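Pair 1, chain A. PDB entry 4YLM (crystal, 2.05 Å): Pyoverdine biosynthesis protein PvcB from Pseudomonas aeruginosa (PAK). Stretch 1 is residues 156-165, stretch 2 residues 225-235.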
# COMPACT_ATOMS: atom_id res chain seq x y z
N SER A 156 -8.30 -33.74 18.41
CA SER A 156 -9.45 -33.85 19.31
C SER A 156 -9.81 -32.50 19.92
O SER A 156 -10.99 -32.16 20.05
CB SER A 156 -9.23 -34.92 20.39
OG SER A 156 -8.19 -34.55 21.28
N GLU A 157 -8.81 -31.72 20.29
CA GLU A 157 -9.06 -30.35 20.75
C GLU A 157 -9.84 -29.58 19.68
O GLU A 157 -10.86 -28.94 19.96
CB GLU A 157 -7.74 -29.64 21.08
CG GLU A 157 -7.08 -30.12 22.37
CD GLU A 157 -5.70 -29.54 22.58
OE1 GLU A 157 -4.96 -29.41 21.58
OE2 GLU A 157 -5.35 -29.19 23.73
N LEU A 158 -9.37 -29.66 18.45
CA LEU A 158 -9.97 -28.93 17.34
C LEU A 158 -11.43 -29.35 17.09
O LEU A 158 -12.31 -28.49 16.89
CB LEU A 158 -9.12 -29.14 16.08
CG LEU A 158 -9.39 -28.29 14.84
CD1 LEU A 158 -9.29 -26.79 15.18
CD2 LEU A 158 -8.40 -28.67 13.74
N GLU A 159 -11.68 -30.66 17.09
CA GLU A 159 -13.04 -31.19 16.94
C GLU A 159 -13.99 -30.63 18.01
O GLU A 159 -15.12 -30.24 17.72
CB GLU A 159 -13.04 -32.72 17.00
N LEU A 160 -13.52 -30.59 19.25
CA LEU A 160 -14.30 -29.98 20.33
C LEU A 160 -14.58 -28.49 20.07
O LEU A 160 -15.72 -28.04 20.16
CB LEU A 160 -13.58 -30.18 21.67
CG LEU A 160 -14.36 -29.84 22.95
CD1 LEU A 160 -15.58 -30.74 23.10
CD2 LEU A 160 -13.45 -29.95 24.17
N TRP A 161 -13.54 -27.72 19.73
CA TRP A 161 -13.71 -26.29 19.49
C TRP A 161 -14.76 -26.02 18.43
O TRP A 161 -15.58 -25.11 18.55
CB TRP A 161 -12.40 -25.64 19.04
CG TRP A 161 -11.31 -25.68 20.05
CD1 TRP A 161 -11.36 -26.24 21.29
CD2 TRP A 161 -10.00 -25.12 19.91
NE1 TRP A 161 -10.16 -26.07 21.93
CE2 TRP A 161 -9.30 -25.39 21.10
CE3 TRP A 161 -9.35 -24.41 18.89
CZ2 TRP A 161 -7.99 -24.98 21.30
CZ3 TRP A 161 -8.04 -24.02 19.09
CH2 TRP A 161 -7.38 -24.30 20.28
N ARG A 162 -14.73 -26.83 17.38
CA ARG A 162 -15.61 -26.63 16.23
C ARG A 162 -17.09 -26.81 16.52
O ARG A 162 -17.94 -26.31 15.78
CB ARG A 162 -15.19 -27.53 15.06
CG ARG A 162 -13.92 -27.06 14.37
CD ARG A 162 -13.47 -28.07 13.33
NE ARG A 162 -12.36 -27.58 12.53
CZ ARG A 162 -11.49 -28.36 11.89
NH1 ARG A 162 -11.61 -29.68 11.99
NH2 ARG A 162 -10.51 -27.84 11.17
N ARG A 163 -17.43 -27.54 17.58
CA ARG A 163 -18.86 -27.67 17.89
C ARG A 163 -19.32 -26.73 19.01
O ARG A 163 -20.52 -26.59 19.26
CB ARG A 163 -19.28 -29.13 18.12
CG ARG A 163 -18.35 -29.97 18.98
CD ARG A 163 -18.74 -31.46 18.88
NE ARG A 163 -18.26 -32.25 20.01
CZ ARG A 163 -19.01 -32.60 21.05
NH1 ARG A 163 -20.29 -32.24 21.12
NH2 ARG A 163 -18.48 -33.32 22.04
N ALA A 164 -18.36 -26.04 19.63
CA ALA A 164 -18.66 -25.16 20.76
C ALA A 164 -19.07 -23.74 20.37
O ALA A 164 -18.58 -23.18 19.38
CB ALA A 164 -17.47 -25.12 21.72
N SER A 165 -19.97 -23.17 21.16
CA SER A 165 -20.42 -21.79 21.03
C SER A 165 -20.38 -21.15 22.41
O SER A 165 -20.65 -21.81 23.42
CB SER A 165 -21.86 -21.74 20.52
OG SER A 165 -21.91 -21.72 19.11
N GLY A 225 -14.97 -28.26 30.98
CA GLY A 225 -13.65 -28.19 31.56
C GLY A 225 -12.55 -28.38 30.54
O GLY A 225 -11.50 -27.73 30.61
N GLU A 226 -12.77 -29.27 29.57
CA GLU A 226 -11.75 -29.57 28.58
C GLU A 226 -11.68 -28.51 27.48
O GLU A 226 -10.62 -28.26 26.92
CB GLU A 226 -11.98 -30.95 27.97
CG GLU A 226 -10.88 -31.37 26.99
CD GLU A 226 -9.48 -31.14 27.55
OE1 GLU A 226 -9.27 -31.35 28.77
OE2 GLU A 226 -8.58 -30.74 26.78
N LEU A 227 -12.82 -27.91 27.16
CA LEU A 227 -12.86 -26.82 26.21
C LEU A 227 -11.97 -25.71 26.73
O LEU A 227 -11.05 -25.25 26.04
CB LEU A 227 -14.29 -26.32 26.02
CG LEU A 227 -14.46 -25.09 25.12
CD1 LEU A 227 -14.05 -25.42 23.68
CD2 LEU A 227 -15.90 -24.57 25.16
N LEU A 228 -12.22 -25.30 27.97
CA LEU A 228 -11.49 -24.19 28.57
C LEU A 228 -10.00 -24.47 28.70
O LEU A 228 -9.17 -23.60 28.45
CB LEU A 228 -12.06 -23.82 29.94
CG LEU A 228 -13.51 -23.32 29.98
CD1 LEU A 228 -13.84 -22.79 31.37
CD2 LEU A 228 -13.74 -22.25 28.91
N ALA A 229 -9.66 -25.69 29.11
CA ALA A 229 -8.27 -26.05 29.31
C ALA A 229 -7.48 -26.02 28.00
O ALA A 229 -6.34 -25.57 27.97
CB ALA A 229 -8.16 -27.44 29.95
N SER A 230 -8.10 -26.53 26.95
CA SER A 230 -7.44 -26.67 25.66
C SER A 230 -7.33 -25.31 24.98
O SER A 230 -6.30 -24.99 24.40
CB SER A 230 -8.21 -27.64 24.77
OG SER A 230 -9.52 -27.17 24.51
N LEU A 231 -8.38 -24.50 25.07
CA LEU A 231 -8.33 -23.14 24.55
C LEU A 231 -7.23 -22.36 25.24
O LEU A 231 -6.42 -21.70 24.58
CB LEU A 231 -9.69 -22.46 24.69
CG LEU A 231 -10.70 -22.84 23.60
CD1 LEU A 231 -12.12 -22.43 23.98
CD2 LEU A 231 -10.29 -22.22 22.25
N ARG A 232 -7.16 -22.47 26.57
CA ARG A 232 -6.14 -21.76 27.33
C ARG A 232 -4.73 -22.25 27.00
O ARG A 232 -3.80 -21.45 26.90
CB ARG A 232 -6.38 -21.87 28.84
CG ARG A 232 -7.45 -20.93 29.37
CD ARG A 232 -7.87 -21.28 30.82
NE ARG A 232 -8.84 -20.32 31.35
CZ ARG A 232 -9.77 -20.61 32.26
NH1 ARG A 232 -9.87 -21.84 32.76
NH2 ARG A 232 -10.60 -19.66 32.67
N ARG A 233 -4.57 -23.56 26.83
CA ARG A 233 -3.25 -24.11 26.51
C ARG A 233 -2.72 -23.50 25.20
O ARG A 233 -1.54 -23.19 25.08
CB ARG A 233 -3.32 -25.63 26.34
CG ARG A 233 -1.97 -26.27 26.05
CD ARG A 233 -2.09 -27.76 25.71
NE ARG A 233 -2.70 -28.02 24.40
CZ ARG A 233 -2.05 -28.00 23.25
NH1 ARG A 233 -0.74 -27.74 23.22
NH2 ARG A 233 -2.69 -28.26 22.11
N CYS A 234 -3.61 -23.33 24.24
CA CYS A 234 -3.20 -22.90 22.91
C CYS A 234 -3.08 -21.37 22.81
O CYS A 234 -2.15 -20.86 22.20
CB CYS A 234 -4.14 -23.46 21.84
SG CYS A 234 -4.02 -25.28 21.65
N LEU A 235 -4.02 -20.66 23.43
CA LEU A 235 -3.99 -19.21 23.41
C LEU A 235 -2.86 -18.63 24.25
O LEU A 235 -2.32 -17.58 23.90
CB LEU A 235 -5.34 -18.63 23.85
CG LEU A 235 -6.50 -18.86 22.88
CD1 LEU A 235 -7.84 -18.62 23.59
CD2 LEU A 235 -6.33 -17.96 21.64

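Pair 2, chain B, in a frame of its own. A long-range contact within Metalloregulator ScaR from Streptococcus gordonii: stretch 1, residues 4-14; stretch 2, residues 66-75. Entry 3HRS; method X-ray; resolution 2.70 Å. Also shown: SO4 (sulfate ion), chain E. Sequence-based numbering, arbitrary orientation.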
# COMPACT_ATOMS: atom_id res chain seq x y z
N LYS B 4 5.36 2.09 -18.98
CA LYS B 4 4.59 1.60 -20.13
C LYS B 4 3.13 1.39 -19.77
O LYS B 4 2.25 1.42 -20.64
CB LYS B 4 5.22 0.34 -20.76
CG LYS B 4 5.14 -0.96 -19.95
CD LYS B 4 5.80 -2.08 -20.75
CE LYS B 4 6.39 -3.19 -19.87
NZ LYS B 4 5.37 -4.17 -19.38
N GLU B 5 2.85 1.20 -18.49
CA GLU B 5 1.47 0.99 -18.09
C GLU B 5 0.67 2.28 -18.26
O GLU B 5 -0.51 2.25 -18.61
CB GLU B 5 1.40 0.44 -16.66
CG GLU B 5 2.02 -0.95 -16.50
CD GLU B 5 2.11 -1.42 -15.05
OE1 GLU B 5 1.06 -1.48 -14.36
OE2 GLU B 5 3.24 -1.73 -14.61
N ASP B 6 1.33 3.42 -18.05
CA ASP B 6 0.66 4.72 -18.17
C ASP B 6 0.41 5.05 -19.62
O ASP B 6 -0.49 5.79 -19.95
CB ASP B 6 1.49 5.83 -17.55
CG ASP B 6 1.70 5.65 -16.08
OD1 ASP B 6 2.79 6.04 -15.60
OD2 ASP B 6 0.79 5.12 -15.41
N TYR B 7 1.24 4.50 -20.48
CA TYR B 7 1.05 4.71 -21.90
C TYR B 7 -0.13 3.88 -22.39
O TYR B 7 -0.99 4.38 -23.10
CB TYR B 7 2.33 4.36 -22.66
CG TYR B 7 3.32 5.49 -22.76
CD1 TYR B 7 4.32 5.65 -21.82
CD2 TYR B 7 3.28 6.37 -23.82
CE1 TYR B 7 5.24 6.68 -21.93
CE2 TYR B 7 4.19 7.40 -23.94
CZ TYR B 7 5.17 7.55 -22.99
OH TYR B 7 6.08 8.58 -23.11
N LEU B 8 -0.15 2.60 -22.02
CA LEU B 8 -1.19 1.68 -22.47
C LEU B 8 -2.54 2.17 -22.03
O LEU B 8 -3.51 2.05 -22.78
CB LEU B 8 -1.00 0.26 -21.95
CG LEU B 8 -0.43 -0.80 -22.90
CD1 LEU B 8 -0.88 -2.16 -22.42
CD2 LEU B 8 -0.88 -0.58 -24.34
N LYS B 9 -2.62 2.71 -20.80
CA LYS B 9 -3.89 3.25 -20.34
C LYS B 9 -4.30 4.34 -21.33
O LYS B 9 -5.36 4.26 -21.95
CB LYS B 9 -3.77 3.82 -18.93
CG LYS B 9 -5.05 3.73 -18.10
CD LYS B 9 -5.94 4.96 -18.26
CE LYS B 9 -5.59 6.04 -17.24
NZ LYS B 9 -6.13 5.81 -15.86
N CYS B 10 -3.42 5.33 -21.49
CA CYS B 10 -3.64 6.42 -22.43
C CYS B 10 -4.13 5.91 -23.80
O CYS B 10 -5.27 6.10 -24.18
CB CYS B 10 -2.36 7.24 -22.57
SG CYS B 10 -2.34 8.37 -23.99
N LEU B 11 -3.25 5.24 -24.52
CA LEU B 11 -3.59 4.65 -25.80
C LEU B 11 -4.92 3.94 -25.77
O LEU B 11 -5.66 3.93 -26.76
CB LEU B 11 -2.51 3.65 -26.20
CG LEU B 11 -1.22 4.38 -26.50
CD1 LEU B 11 -0.06 3.45 -26.33
CD2 LEU B 11 -1.32 4.90 -27.92
N TYR B 12 -5.21 3.30 -24.65
CA TYR B 12 -6.40 2.49 -24.56
C TYR B 12 -7.61 3.38 -24.64
O TYR B 12 -8.48 3.17 -25.48
CB TYR B 12 -6.43 1.72 -23.25
CG TYR B 12 -7.74 1.02 -23.02
CD1 TYR B 12 -8.66 1.50 -22.08
CD2 TYR B 12 -8.06 -0.11 -23.75
CE1 TYR B 12 -9.87 0.85 -21.88
CE2 TYR B 12 -9.26 -0.76 -23.56
CZ TYR B 12 -10.16 -0.28 -22.63
OH TYR B 12 -11.35 -0.95 -22.47
N GLU B 13 -7.66 4.39 -23.77
CA GLU B 13 -8.75 5.35 -23.78
C GLU B 13 -8.69 6.23 -25.03
O GLU B 13 -9.71 6.74 -25.49
CB GLU B 13 -8.79 6.20 -22.50
CG GLU B 13 -7.47 6.75 -22.00
CD GLU B 13 -7.52 7.12 -20.52
OE1 GLU B 13 -8.46 6.66 -19.82
OE2 GLU B 13 -6.62 7.86 -20.04
N LEU B 14 -7.49 6.40 -25.58
CA LEU B 14 -7.31 7.23 -26.76
C LEU B 14 -7.95 6.59 -27.98
O LEU B 14 -7.98 7.18 -29.06
CB LEU B 14 -5.83 7.49 -27.02
CG LEU B 14 -5.51 8.68 -27.92
CD1 LEU B 14 -6.56 9.73 -27.72
CD2 LEU B 14 -4.14 9.23 -27.60
N LYS B 66 -5.14 -7.55 -21.85
CA LYS B 66 -5.06 -8.25 -20.60
C LYS B 66 -4.31 -7.37 -19.58
O LYS B 66 -4.64 -7.37 -18.38
CB LYS B 66 -4.42 -9.62 -20.77
CG LYS B 66 -5.45 -10.75 -20.96
CD LYS B 66 -4.75 -12.14 -20.97
CE LYS B 66 -5.77 -13.28 -20.97
NZ LYS B 66 -7.09 -12.87 -21.58
N LEU B 67 -3.33 -6.60 -20.06
CA LEU B 67 -2.56 -5.72 -19.18
C LEU B 67 -3.38 -4.54 -18.75
O LEU B 67 -3.38 -4.18 -17.57
CB LEU B 67 -1.36 -5.15 -19.90
CG LEU B 67 -0.04 -5.01 -19.16
CD1 LEU B 67 0.48 -3.65 -19.54
CD2 LEU B 67 -0.13 -5.11 -17.66
N VAL B 68 -4.03 -3.91 -19.72
CA VAL B 68 -4.89 -2.76 -19.46
C VAL B 68 -5.84 -3.12 -18.35
O VAL B 68 -6.02 -2.36 -17.41
CB VAL B 68 -5.69 -2.33 -20.72
CG1 VAL B 68 -6.88 -1.43 -20.34
CG2 VAL B 68 -4.78 -1.59 -21.71
N SER B 69 -6.43 -4.31 -18.46
CA SER B 69 -7.36 -4.84 -17.47
C SER B 69 -6.74 -4.86 -16.07
O SER B 69 -7.30 -4.29 -15.13
CB SER B 69 -7.82 -6.23 -17.91
OG SER B 69 -8.60 -6.88 -16.93
N ASP B 70 -5.57 -5.48 -15.92
CA ASP B 70 -4.87 -5.39 -14.63
C ASP B 70 -4.73 -3.98 -14.07
O ASP B 70 -4.94 -3.76 -12.88
CB ASP B 70 -3.48 -6.00 -14.71
CG ASP B 70 -3.49 -7.47 -14.37
OD1 ASP B 70 -2.47 -7.95 -13.86
OD2 ASP B 70 -4.52 -8.14 -14.62
N LEU B 71 -4.29 -3.04 -14.92
CA LEU B 71 -4.15 -1.65 -14.53
C LEU B 71 -5.45 -1.11 -13.92
O LEU B 71 -5.46 -0.40 -12.92
CB LEU B 71 -3.84 -0.82 -15.76
CG LEU B 71 -2.36 -0.84 -16.08
CD1 LEU B 71 -2.12 0.04 -17.29
CD2 LEU B 71 -1.57 -0.37 -14.85
N TYR B 72 -6.56 -1.45 -14.57
CA TYR B 72 -7.82 -0.94 -14.15
C TYR B 72 -8.26 -1.65 -12.86
O TYR B 72 -8.80 -0.99 -11.95
CB TYR B 72 -8.83 -1.04 -15.28
CG TYR B 72 -8.84 0.18 -16.19
CD1 TYR B 72 -9.58 1.30 -15.86
CD2 TYR B 72 -8.15 0.19 -17.38
CE1 TYR B 72 -9.61 2.40 -16.69
CE2 TYR B 72 -8.17 1.30 -18.21
CZ TYR B 72 -8.90 2.40 -17.86
OH TYR B 72 -8.93 3.51 -18.69
N ARG B 73 -8.00 -2.96 -12.77
CA ARG B 73 -8.24 -3.68 -11.51
C ARG B 73 -7.52 -3.01 -10.36
O ARG B 73 -8.15 -2.61 -9.36
CB ARG B 73 -7.83 -5.14 -11.56
CG ARG B 73 -8.98 -6.08 -11.76
CD ARG B 73 -8.51 -7.52 -11.94
NE ARG B 73 -8.20 -8.18 -10.68
CZ ARG B 73 -9.11 -8.63 -9.82
NH1 ARG B 73 -10.42 -8.47 -10.05
NH2 ARG B 73 -8.73 -9.24 -8.71
N LYS B 74 -6.21 -2.86 -10.52
CA LYS B 74 -5.36 -2.31 -9.47
C LYS B 74 -5.89 -0.96 -9.02
O LYS B 74 -6.22 -0.75 -7.84
CB LYS B 74 -3.93 -2.19 -9.97
CG LYS B 74 -2.88 -2.19 -8.89
CD LYS B 74 -1.60 -1.49 -9.33
CE LYS B 74 -0.59 -2.48 -9.94
NZ LYS B 74 -0.59 -2.51 -11.41
N HIS B 75 -6.04 -0.08 -10.00
CA HIS B 75 -6.50 1.29 -9.79
C HIS B 75 -7.91 1.42 -9.19
O HIS B 75 -8.12 2.21 -8.26
CB HIS B 75 -6.49 1.99 -11.11
CG HIS B 75 -7.09 3.35 -11.07
ND1 HIS B 75 -6.44 4.43 -10.52
CD2 HIS B 75 -8.28 3.81 -11.51
CE1 HIS B 75 -7.19 5.50 -10.64
NE2 HIS B 75 -8.32 5.16 -11.23
S SO4 E . 8.28 -0.03 -16.71
O1 SO4 E . 7.45 0.42 -15.60
O2 SO4 E . 8.20 0.89 -17.85
O3 SO4 E . 9.67 -0.09 -16.27
O4 SO4 E . 7.84 -1.37 -17.12

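Both pairs are two helices that cross at a steep angle. The N-to-C directions differ by 114° in pair 1 and 102° in pair 2. The axes come within 10.1 Å and 9.7 Å of each other. Fourteen central residues superpose with an RMSD of 0.6 Å. The buried areas are also similar, 484 Å² and 549 Å².

The first shared feature is an acid on the first helix facing a base on the second. Glu A157 matches Glu B5, and Arg A233 matches Lys B74. In pair 1 the guanidinium meets the carboxylate with two hydrogen bonds. Arg A233 NH2 lies 2.6 Å from Glu A157 OE1, and Arg A233 NE lies 3.0 Å from Glu A157 OE2. Together they form a salt bridge, with OE1 near the guanidinium plane. In pair 2 the salt bridge is longer, with Glu B5 OE1 and Lys B74 NZ 3.5 Å apart. It is also less certain, because Glu B5 OE1 is modelled too close to a neighbour.

Leu A160 and Leu B8 match, and both point toward the other helix. Leu A160 CD2 lies 3.7 Å from Leu A227 N and 4.2 Å from Leu A227 CB. Leu B8 CD1 meets Leu B67 CD1 at 3.5 Å and Val B68 CG2 at 4.0 Å. Glu A226 takes the place of Leu B67 in pair 1.

A clear difference lies in which positions supply the aromatic groups at the contact. In pair 1, Trp A161 fills the crossing. Its side chain sits among Leu A227, Ser A230, Leu A231 and Cys A234. Leu A231 CD2 lies over one face of the Trp A161 ring, 3.7 Å from the centroid of its six-membered ring. At the edge, Trp A161 NE1 donates a hydrogen bond to Ser A230 OG at 2.9 Å, so the indole nitrogen is satisfied within the contact.

In pair 2 the position of Trp A161 is Lys B9, and tyrosines stand at two other positions. Tyr B72 matches Leu A231, and Tyr B12 matches Ala A164. The lysine chain runs by the first of these, with Lys B9 CD 3.4 Å from Tyr B72 OH. The rings of Tyr B12 and Tyr B72 meet obliquely, their centroids 5.9 Å apart.

Leu A227 and Val B68 match closely. Leu A227 CD2 reaches Ala A164 CB at 3.8 Å. Val B68 CG1 lies over the face of the Tyr B12 ring, 3.7 Å from its centroid. Pair 2 has no clear hydrogen bond between its helices.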